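Polyphosphate kinase (Porphyromonas gingivalis, PDB 2O8R) probably catalyses the reversible transfer of the terminal phosphate of ATP to a growing polyphosphate chain, with magnesium as cofactor. Local coordinates at residues V55-H60 and Q85-T90; T90-D95 and E293-G298. The protein carries 3 engineered substitutions. One frame throughout, in Å; residues are numbered along the deposited sequence.

Both contacts use helix 83-112, which meets helix 35-63 in contact 1 and the strand 294-297 of the middle domain one and a half to two turns further along in contact 2. Their centres lie about 12 Å apart, and Thr-90 belongs to both. Arg-88, on segment 85-90, reaches segment 293-298 of contact 2: its NH2 lies 3.0 Å from Ala-294 O, a probable hydrogen bond. Contact 1 thus joins two helices of the N-terminal domain, and contact 2 joins one of them to the middle domain. The side chain of Val-57 is about 12 Å from that of Asn-48, predicted to bind ATP; contact 2 lies away from the predicted catalytic and ligand sites.

Contact 1: residues V55-H60 and Q85-T90; sequences VRVAYH and QAIRET
Ile-87 meets Val-57 and His-60 where two long helices of the N-terminal domain, 35-63 and 83-112, pack as neighbours in the helical fold of this domain of polyphosphate kinase. The two segments run in broadly opposing directions, and the CA atoms of Val-57 and Ile-87 face each other at 8.3 Å. The interface is small, 113 Å² in all, and half of it belongs to Ile-87, whose CB points at the other helix. With CG1 set anti to the carbonyl carbon (chi1 -66°) and the chain extended beyond it (chi2 164°), CD1 is carried out towards helix 35-63.

Val-57 receives this side chain with one branch. Its CG2 lies 4.0 Å from Ile-87 CG2 and at the same distance from CD1, touching both arms of the isoleucine as the two side chains lie alongside, running opposite ways. Both residues are buried, and Phe-52, five residues before Val-57 on helix 35-63, packs against each of them. Leu-84 of helix 83-112 also packs on Val-57, and Met-15 of helix 13-29 on Ile-87, bringing a third helix to the contact.

His-60, one turn after Val-57, offers a carbon of its imidazole to Ile-87. The nitrogen next to that carbon, NE2, is hydrogen-bonded to Asp-14 OD2, while the other oxygen of the same carboxylate takes a salt bridge from Arg-56 NE. The bond to NE2 probably limits rotation of the imidazole. The isoleucine methyl comes to the ring obliquely, His-60 CD2 to Ile-87 CD1, at 4.0 Å.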
ATOM      1  N   VAL A  55       4.583 -15.483 -18.089  1.00 73.75           N
ATOM      2  CA  VAL A  55       5.690 -16.380 -17.724  1.00 81.50           C
ATOM      3  C   VAL A  55       5.794 -17.638 -18.603  1.00 80.99           C
ATOM      4  O   VAL A  55       6.891 -18.118 -18.910  1.00 83.49           O
ATOM      5  CB  VAL A  55       5.703 -16.758 -16.200  1.00 78.46           C
ATOM      6  CG1 VAL A  55       4.757 -15.870 -15.398  1.00 76.58           C
ATOM      7  CG2 VAL A  55       5.378 -18.220 -15.980  1.00 26.46           C
ATOM      8  N   ARG A  56       4.652 -18.154 -19.025  1.00 76.19           N
ATOM      9  CA  ARG A  56       4.616 -19.455 -19.650  1.00 68.57           C
ATOM     10  C   ARG A  56       4.599 -19.340 -21.174  1.00 70.60           C
ATOM     11  O   ARG A  56       5.389 -20.002 -21.849  1.00 76.27           O
ATOM     12  CB  ARG A  56       3.420 -20.233 -19.108  1.00 67.92           C
ATOM     13  CG  ARG A  56       3.485 -21.702 -19.284  1.00 63.68           C
ATOM     14  CD  ARG A  56       4.566 -22.367 -18.456  1.00 69.95           C
ATOM     15  NE  ARG A  56       4.906 -23.628 -19.112  1.00 87.59           N
ATOM     16  CZ  ARG A  56       6.038 -24.303 -18.947  1.00 75.31           C
ATOM     17  NH1 ARG A  56       6.978 -23.858 -18.121  1.00 66.57           N
ATOM     18  NH2 ARG A  56       6.218 -25.432 -19.612  1.00 73.06           N
ATOM     19  N   VAL A  57       3.725 -18.489 -21.711  1.00 57.57           N
ATOM     20  CA  VAL A  57       3.670 -18.255 -23.154  1.00 65.15           C
ATOM     21  C   VAL A  57       4.950 -17.556 -23.602  1.00 73.09           C
ATOM     22  O   VAL A  57       5.520 -17.885 -24.651  1.00 80.47           O
ATOM     23  CB  VAL A  57       2.393 -17.471 -23.572  1.00 74.40           C
ATOM     24  CG1 VAL A  57       2.605 -16.687 -24.865  1.00 63.77           C
ATOM     25  CG2 VAL A  57       1.224 -18.418 -23.732  1.00 64.48           C
ATOM     26  N   ALA A  58       5.414 -16.623 -22.772  1.00 67.74           N
ATOM     27  CA  ALA A  58       6.679 -15.930 -22.995  1.00 67.95           C
ATOM     28  C   ALA A  58       7.847 -16.907 -23.104  1.00 76.62           C
ATOM     29  O   ALA A  58       8.661 -16.801 -24.030  1.00 77.07           O
ATOM     30  CB  ALA A  58       6.935 -14.925 -21.887  1.00 45.02           C
ATOM     31  N   TYR A  59       7.914 -17.853 -22.166  1.00 71.70           N
ATOM     32  CA  TYR A  59       8.920 -18.909 -22.196  1.00 74.42           C
ATOM     33  C   TYR A  59       8.927 -19.655 -23.524  1.00 74.53           C
ATOM     34  O   TYR A  59       9.977 -19.816 -24.145  1.00 71.80           O
ATOM     35  CB  TYR A  59       8.723 -19.899 -21.049  1.00 81.49           C
ATOM     36  CG  TYR A  59       9.498 -21.189 -21.233  1.00 74.81           C
ATOM     37  CD1 TYR A  59      10.861 -21.259 -20.945  1.00 69.13           C
ATOM     38  CD2 TYR A  59       8.865 -22.340 -21.698  1.00 72.95           C
ATOM     39  CE1 TYR A  59      11.572 -22.440 -21.123  1.00 76.67           C
ATOM     40  CE2 TYR A  59       9.560 -23.518 -21.877  1.00 76.38           C
ATOM     41  CZ  TYR A  59      10.911 -23.564 -21.590  1.00 84.15           C
ATOM     42  OH  TYR A  59      11.592 -24.745 -21.777  1.00 92.35           O
ATOM     43  N   HIS A  60       7.751 -20.099 -23.959  1.00 73.93           N
ATOM     44  CA  HIS A  60       7.628 -20.815 -25.224  1.00 69.76           C
ATOM     45  C   HIS A  60       7.946 -19.944 -26.433  1.00 76.42           C
ATOM     46  O   HIS A  60       8.325 -20.452 -27.485  1.00 87.67           O
ATOM     47  CB  HIS A  60       6.235 -21.404 -25.371  1.00 58.92           C
ATOM     48  CG  HIS A  60       5.933 -22.487 -24.388  1.00 62.18           C
ATOM     49  ND1 HIS A  60       6.843 -23.470 -24.066  1.00 59.43           N
ATOM     50  CD2 HIS A  60       4.819 -22.753 -23.667  1.00 68.14           C
ATOM     51  CE1 HIS A  60       6.304 -24.294 -23.185  1.00 76.93           C
ATOM     52  NE2 HIS A  60       5.075 -23.883 -22.928  1.00 76.59           N
ATOM     53  N   GLN A  85       0.568 -22.973 -30.644  1.00 76.76           N
ATOM     54  CA  GLN A  85      -0.630 -23.005 -31.470  1.00 71.27           C
ATOM     55  C   GLN A  85      -1.776 -23.654 -30.703  1.00 79.16           C
ATOM     56  O   GLN A  85      -2.927 -23.242 -30.838  1.00 82.55           O
ATOM     57  CB  GLN A  85      -0.349 -23.775 -32.753  1.00 80.60           C
ATOM     58  CG  GLN A  85      -1.506 -23.823 -33.726  1.00104.20           C
ATOM     59  CD  GLN A  85      -1.569 -25.144 -34.473  1.00128.50           C
ATOM     60  OE1 GLN A  85      -0.689 -25.999 -34.330  1.00134.17           O
ATOM     61  NE2 GLN A  85      -2.617 -25.321 -35.270  1.00129.49           N
ATOM     62  N   ALA A  86      -1.452 -24.655 -29.888  1.00 74.88           N
ATOM     63  CA  ALA A  86      -2.447 -25.349 -29.080  1.00 64.16           C
ATOM     64  C   ALA A  86      -3.009 -24.445 -27.994  1.00 62.97           C
ATOM     65  O   ALA A  86      -4.226 -24.407 -27.783  1.00 59.01           O
ATOM     66  CB  ALA A  86      -1.860 -26.609 -28.476  1.00 64.64           C
ATOM     67  N   ILE A  87      -2.124 -23.723 -27.311  1.00 59.23           N
ATOM     68  CA  ILE A  87      -2.537 -22.745 -26.308  1.00 74.49           C
ATOM     69  C   ILE A  87      -3.520 -21.752 -26.917  1.00 67.17           C
ATOM     70  O   ILE A  87      -4.640 -21.593 -26.434  1.00 80.47           O
ATOM     71  CB  ILE A  87      -1.328 -21.968 -25.723  1.00 78.37           C
ATOM     72  CG1 ILE A  87      -0.422 -22.897 -24.924  1.00 56.34           C
ATOM     73  CG2 ILE A  87      -1.792 -20.803 -24.832  1.00 84.28           C
ATOM     74  CD1 ILE A  87       0.931 -22.315 -24.662  1.00 53.50           C
ATOM     75  N   ARG A  88      -3.095 -21.115 -27.999  1.00 65.61           N
ATOM     76  CA  ARG A  88      -3.874 -20.086 -28.665  1.00 69.27           C
ATOM     77  C   ARG A  88      -5.256 -20.590 -29.064  1.00 70.51           C
ATOM     78  O   ARG A  88      -6.262 -19.906 -28.864  1.00 71.63           O
ATOM     79  CB  ARG A  88      -3.116 -19.595 -29.894  1.00 63.25           C
ATOM     80  CG  ARG A  88      -3.919 -18.692 -30.778  1.00 51.06           C
ATOM     81  CD  ARG A  88      -3.169 -18.295 -32.037  1.00 62.31           C
ATOM     82  NE  ARG A  88      -3.967 -17.348 -32.799  1.00 69.94           N
ATOM     83  CZ  ARG A  88      -3.834 -16.030 -32.723  1.00 86.10           C
ATOM     84  NH1 ARG A  88      -2.910 -15.492 -31.936  1.00 78.88           N
ATOM     85  NH2 ARG A  88      -4.622 -15.249 -33.445  1.00 98.22           N
ATOM     86  N   GLU A  89      -5.297 -21.801 -29.608  1.00 68.90           N
ATOM     87  CA  GLU A  89      -6.549 -22.391 -30.042  1.00 69.17           C
ATOM     88  C   GLU A  89      -7.470 -22.556 -28.861  1.00 62.04           C
ATOM     89  O   GLU A  89      -8.644 -22.211 -28.934  1.00 62.00           O
ATOM     90  CB  GLU A  89      -6.309 -23.726 -30.740  1.00 77.33           C
ATOM     91  CG  GLU A  89      -5.885 -23.573 -32.196  1.00 88.39           C
ATOM     92  CD  GLU A  89      -5.813 -24.893 -32.943  1.00 97.05           C
ATOM     93  OE1 GLU A  89      -6.244 -25.933 -32.390  1.00 94.43           O
ATOM     94  OE2 GLU A  89      -5.325 -24.885 -34.095  1.00105.37           O
ATOM     95  N   THR A  90      -6.913 -23.053 -27.761  1.00 72.06           N
ATOM     96  CA  THR A  90      -7.681 -23.281 -26.547  1.00 66.54           C
ATOM     97  C   THR A  90      -8.162 -21.971 -25.954  1.00 66.01           C
ATOM     98  O   THR A  90      -9.335 -21.858 -25.592  1.00 69.68           O
ATOM     99  CB  THR A  90      -6.884 -24.108 -25.521  1.00 60.79           C
ATOM    100  OG1 THR A  90      -6.966 -25.485 -25.888  1.00 51.72           O
ATOM    101  CG2 THR A  90      -7.450 -23.956 -24.110  1.00 48.33           C
TER

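Contact 2: residues T90-D95 and E293-G298; sequences TVIRQD and EAIRSG
Two torsions set the isoleucine pair at this junction: Ile-92 turns CG1 anti to its carbonyl carbon (chi1 -73°), and Ile-295 places CG2 opposite its own backbone N, which leaves Ile-92 CG1 3.8 Å from Ile-295 CG2. This is helix-on-strand packing between domains: helix 83-112 of the N-terminal domain lies beside strand 294-297, the last strand within this chain of the mixed sheet of the middle domain. Helix and strand run in broadly the same direction, and their CA atoms come to 7.8 Å between Ile-92 and Ile-295 and 7.2 Å between Asp-95 and Ser-297.

Ile-295 points its CB at the helix and is buried, with Tyr-53 of helix 35-63 also packed on it, whereas the CB of Ile-92 does not aim at the strand, but its CG1 methylene comes close. The two cross at an angle, meeting through a methylene on the helix side and a methyl on the strand side. Backbone hydrogen bonds between Ile-295 and Phe-269 and Tyr-271, and between Ser-297 and Tyr-271 and Gly-273, pair the strand with its parallel neighbour 268-272 and the residue after it.

One turn beyond Ile-92, Asp-95 sends its carboxylate to the end of the strand, where a bound sulfate, probably from the crystallisation liquor, sits about 3 Å from its side chain. The carboxylate also approaches Ser-297 CB closely, though how closely is uncertain at this resolution; Asp-95 OD2 is 3.6 Å from Ser-297 CA.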
ATOM      1  N   THR A  90      -6.913 -23.053 -27.761  1.00 72.06           N
ATOM      2  CA  THR A  90      -7.681 -23.281 -26.547  1.00 66.54           C
ATOM      3  C   THR A  90      -8.162 -21.971 -25.954  1.00 66.01           C
ATOM      4  O   THR A  90      -9.335 -21.858 -25.592  1.00 69.68           O
ATOM      5  CB  THR A  90      -6.884 -24.108 -25.521  1.00 60.79           C
ATOM      6  OG1 THR A  90      -6.966 -25.485 -25.888  1.00 51.72           O
ATOM      7  CG2 THR A  90      -7.450 -23.956 -24.110  1.00 48.33           C
ATOM      8  N   VAL A  91      -7.271 -20.979 -25.891  1.00 58.41           N
ATOM      9  CA  VAL A  91      -7.617 -19.690 -25.291  1.00 61.59           C
ATOM     10  C   VAL A  91      -8.737 -19.015 -26.068  1.00 57.27           C
ATOM     11  O   VAL A  91      -9.690 -18.529 -25.476  1.00 67.13           O
ATOM     12  CB  VAL A  91      -6.404 -18.754 -25.149  1.00 62.21           C
ATOM     13  CG1 VAL A  91      -6.842 -17.403 -24.620  1.00 57.99           C
ATOM     14  CG2 VAL A  91      -5.385 -19.356 -24.200  1.00 67.65           C
ATOM     15  N   ILE A  92      -8.647 -19.039 -27.392  1.00 67.83           N
ATOM     16  CA  ILE A  92      -9.683 -18.446 -28.240  1.00 61.43           C
ATOM     17  C   ILE A  92     -11.047 -19.060 -27.957  1.00 58.43           C
ATOM     18  O   ILE A  92     -12.063 -18.360 -27.926  1.00 63.80           O
ATOM     19  CB  ILE A  92      -9.308 -18.529 -29.743  1.00 69.49           C
ATOM     20  CG1 ILE A  92      -8.200 -17.519 -30.064  1.00 57.13           C
ATOM     21  CG2 ILE A  92     -10.516 -18.271 -30.625  1.00 51.79           C
ATOM     22  CD1 ILE A  92      -7.557 -17.708 -31.421  1.00 78.57           C
ATOM     23  N   ARG A  93     -11.050 -20.365 -27.703  1.00 54.01           N
ATOM     24  CA  ARG A  93     -12.269 -21.086 -27.373  1.00 62.19           C
ATOM     25  C   ARG A  93     -12.811 -20.668 -25.996  1.00 55.07           C
ATOM     26  O   ARG A  93     -14.004 -20.402 -25.842  1.00 49.90           O
ATOM     27  CB  ARG A  93     -12.031 -22.600 -27.451  1.00 58.32           C
ATOM     28  CG  ARG A  93     -13.302 -23.430 -27.376  1.00 66.30           C
ATOM     29  CD  ARG A  93     -13.038 -24.914 -27.154  1.00 65.38           C
ATOM     30  NE  ARG A  93     -12.138 -25.178 -26.029  1.00100.54           N
ATOM     31  CZ  ARG A  93     -12.495 -25.215 -24.744  1.00 89.99           C
ATOM     32  NH1 ARG A  93     -13.751 -24.994 -24.372  1.00 91.20           N
ATOM     33  NH2 ARG A  93     -11.582 -25.473 -23.822  1.00103.63           N
ATOM     34  N   GLN A  94     -11.920 -20.585 -25.013  1.00 57.54           N
ATOM     35  CA  GLN A  94     -12.303 -20.234 -23.645  1.00 59.87           C
ATOM     36  C   GLN A  94     -12.818 -18.808 -23.583  1.00 61.83           C
ATOM     37  O   GLN A  94     -13.766 -18.497 -22.854  1.00 58.96           O
ATOM     38  CB  GLN A  94     -11.113 -20.407 -22.707  1.00 56.53           C
ATOM     39  CG  GLN A  94     -10.691 -21.850 -22.572  1.00 49.09           C
ATOM     40  CD  GLN A  94      -9.632 -22.072 -21.524  1.00 63.42           C
ATOM     41  OE1 GLN A  94      -8.771 -21.221 -21.289  1.00 76.31           O
ATOM     42  NE2 GLN A  94      -9.684 -23.236 -20.886  1.00 54.82           N
ATOM     43  N   ASP A  95     -12.192 -17.954 -24.381  1.00 61.21           N
ATOM     44  CA  ASP A  95     -12.609 -16.579 -24.523  1.00 59.08           C
ATOM     45  C   ASP A  95     -14.064 -16.482 -24.955  1.00 62.21           C
ATOM     46  O   ASP A  95     -14.820 -15.697 -24.396  1.00 65.10           O
ATOM     47  CB  ASP A  95     -11.719 -15.870 -25.532  1.00 54.04           C
ATOM     48  CG  ASP A  95     -11.811 -14.365 -25.425  1.00 76.58           C
ATOM     49  OD1 ASP A  95     -11.853 -13.849 -24.283  1.00 68.09           O
ATOM     50  OD2 ASP A  95     -11.835 -13.700 -26.480  1.00 78.73           O
ATOM     51  N   GLU A 293       0.690 -13.010 -32.239  1.00117.93           N
ATOM     52  CA  GLU A 293       0.435 -12.527 -30.876  1.00109.58           C
ATOM     53  C   GLU A 293      -0.883 -11.750 -30.778  1.00110.34           C
ATOM     54  O   GLU A 293      -1.404 -11.535 -29.678  1.00 99.47           O
ATOM     55  CB  GLU A 293       1.584 -11.636 -30.400  1.00 97.77           C
ATOM     56  CG  GLU A 293       2.968 -12.173 -30.709  1.00105.77           C
ATOM     57  CD  GLU A 293       4.023 -11.080 -30.760  1.00118.76           C
ATOM     58  OE1 GLU A 293       3.719  -9.971 -31.252  1.00114.62           O
ATOM     59  OE2 GLU A 293       5.163 -11.333 -30.319  1.00127.32           O
ATOM     60  N   ALA A 294      -1.407 -11.327 -31.930  1.00105.70           N
ATOM     61  CA  ALA A 294      -2.666 -10.589 -31.990  1.00103.89           C
ATOM     62  C   ALA A 294      -3.868 -11.519 -31.876  1.00 98.20           C
ATOM     63  O   ALA A 294      -4.076 -12.383 -32.725  1.00104.27           O
ATOM     64  CB  ALA A 294      -2.748  -9.758 -33.267  1.00 98.92           C
ATOM     65  N   ILE A 295      -4.645 -11.344 -30.812  1.00 87.62           N
ATOM     66  CA  ILE A 295      -5.850 -12.131 -30.592  1.00 81.53           C
ATOM     67  C   ILE A 295      -7.055 -11.211 -30.562  1.00 80.60           C
ATOM     68  O   ILE A 295      -7.204 -10.402 -29.648  1.00 73.51           O
ATOM     69  CB  ILE A 295      -5.810 -12.892 -29.251  1.00 84.14           C
ATOM     70  CG1 ILE A 295      -4.399 -13.399 -28.952  1.00 77.73           C
ATOM     71  CG2 ILE A 295      -6.834 -14.027 -29.254  1.00 81.70           C
ATOM     72  CD1 ILE A 295      -4.252 -13.992 -27.575  1.00 90.63           C
ATOM     73  N   ARG A 296      -7.916 -11.325 -31.566  1.00 85.08           N
ATOM     74  CA  ARG A 296      -9.157 -10.570 -31.549  1.00 94.89           C
ATOM     75  C   ARG A 296     -10.134 -11.172 -30.549  1.00 91.26           C
ATOM     76  O   ARG A 296     -10.383 -12.375 -30.553  1.00100.20           O
ATOM     77  CB  ARG A 296      -9.781 -10.426 -32.942  1.00 90.99           C
ATOM     78  CG  ARG A 296      -9.233 -11.338 -34.029  1.00108.76           C
ATOM     79  CD  ARG A 296      -9.820 -10.949 -35.387  1.00103.03           C
ATOM     80  NE  ARG A 296     -11.236 -10.603 -35.262  1.00117.36           N
ATOM     81  CZ  ARG A 296     -12.241 -11.473 -35.346  1.00120.34           C
ATOM     82  NH1 ARG A 296     -12.004 -12.760 -35.574  1.00123.35           N
ATOM     83  NH2 ARG A 296     -13.491 -11.054 -35.206  1.00114.53           N
ATOM     84  N   SER A 297     -10.658 -10.326 -29.672  1.00 82.03           N
ATOM     85  CA  SER A 297     -11.580 -10.780 -28.651  1.00 89.36           C
ATOM     86  C   SER A 297     -12.796  -9.868 -28.561  1.00 86.89           C
ATOM     87  O   SER A 297     -13.094  -9.115 -29.490  1.00 89.57           O
ATOM     88  CB  SER A 297     -10.883 -10.855 -27.298  1.00 74.45           C
ATOM     89  OG  SER A 297     -10.612  -9.555 -26.829  1.00106.59           O
ATOM     90  N   GLY A 298     -13.485  -9.944 -27.426  1.00 87.52           N
ATOM     91  CA  GLY A 298     -14.737  -9.236 -27.222  1.00 83.61           C
ATOM     92  C   GLY A 298     -14.584  -7.746 -27.027  1.00 81.92           C
ATOM     93  O   GLY A 298     -13.503  -7.179 -27.206  1.00 82.83           O
TER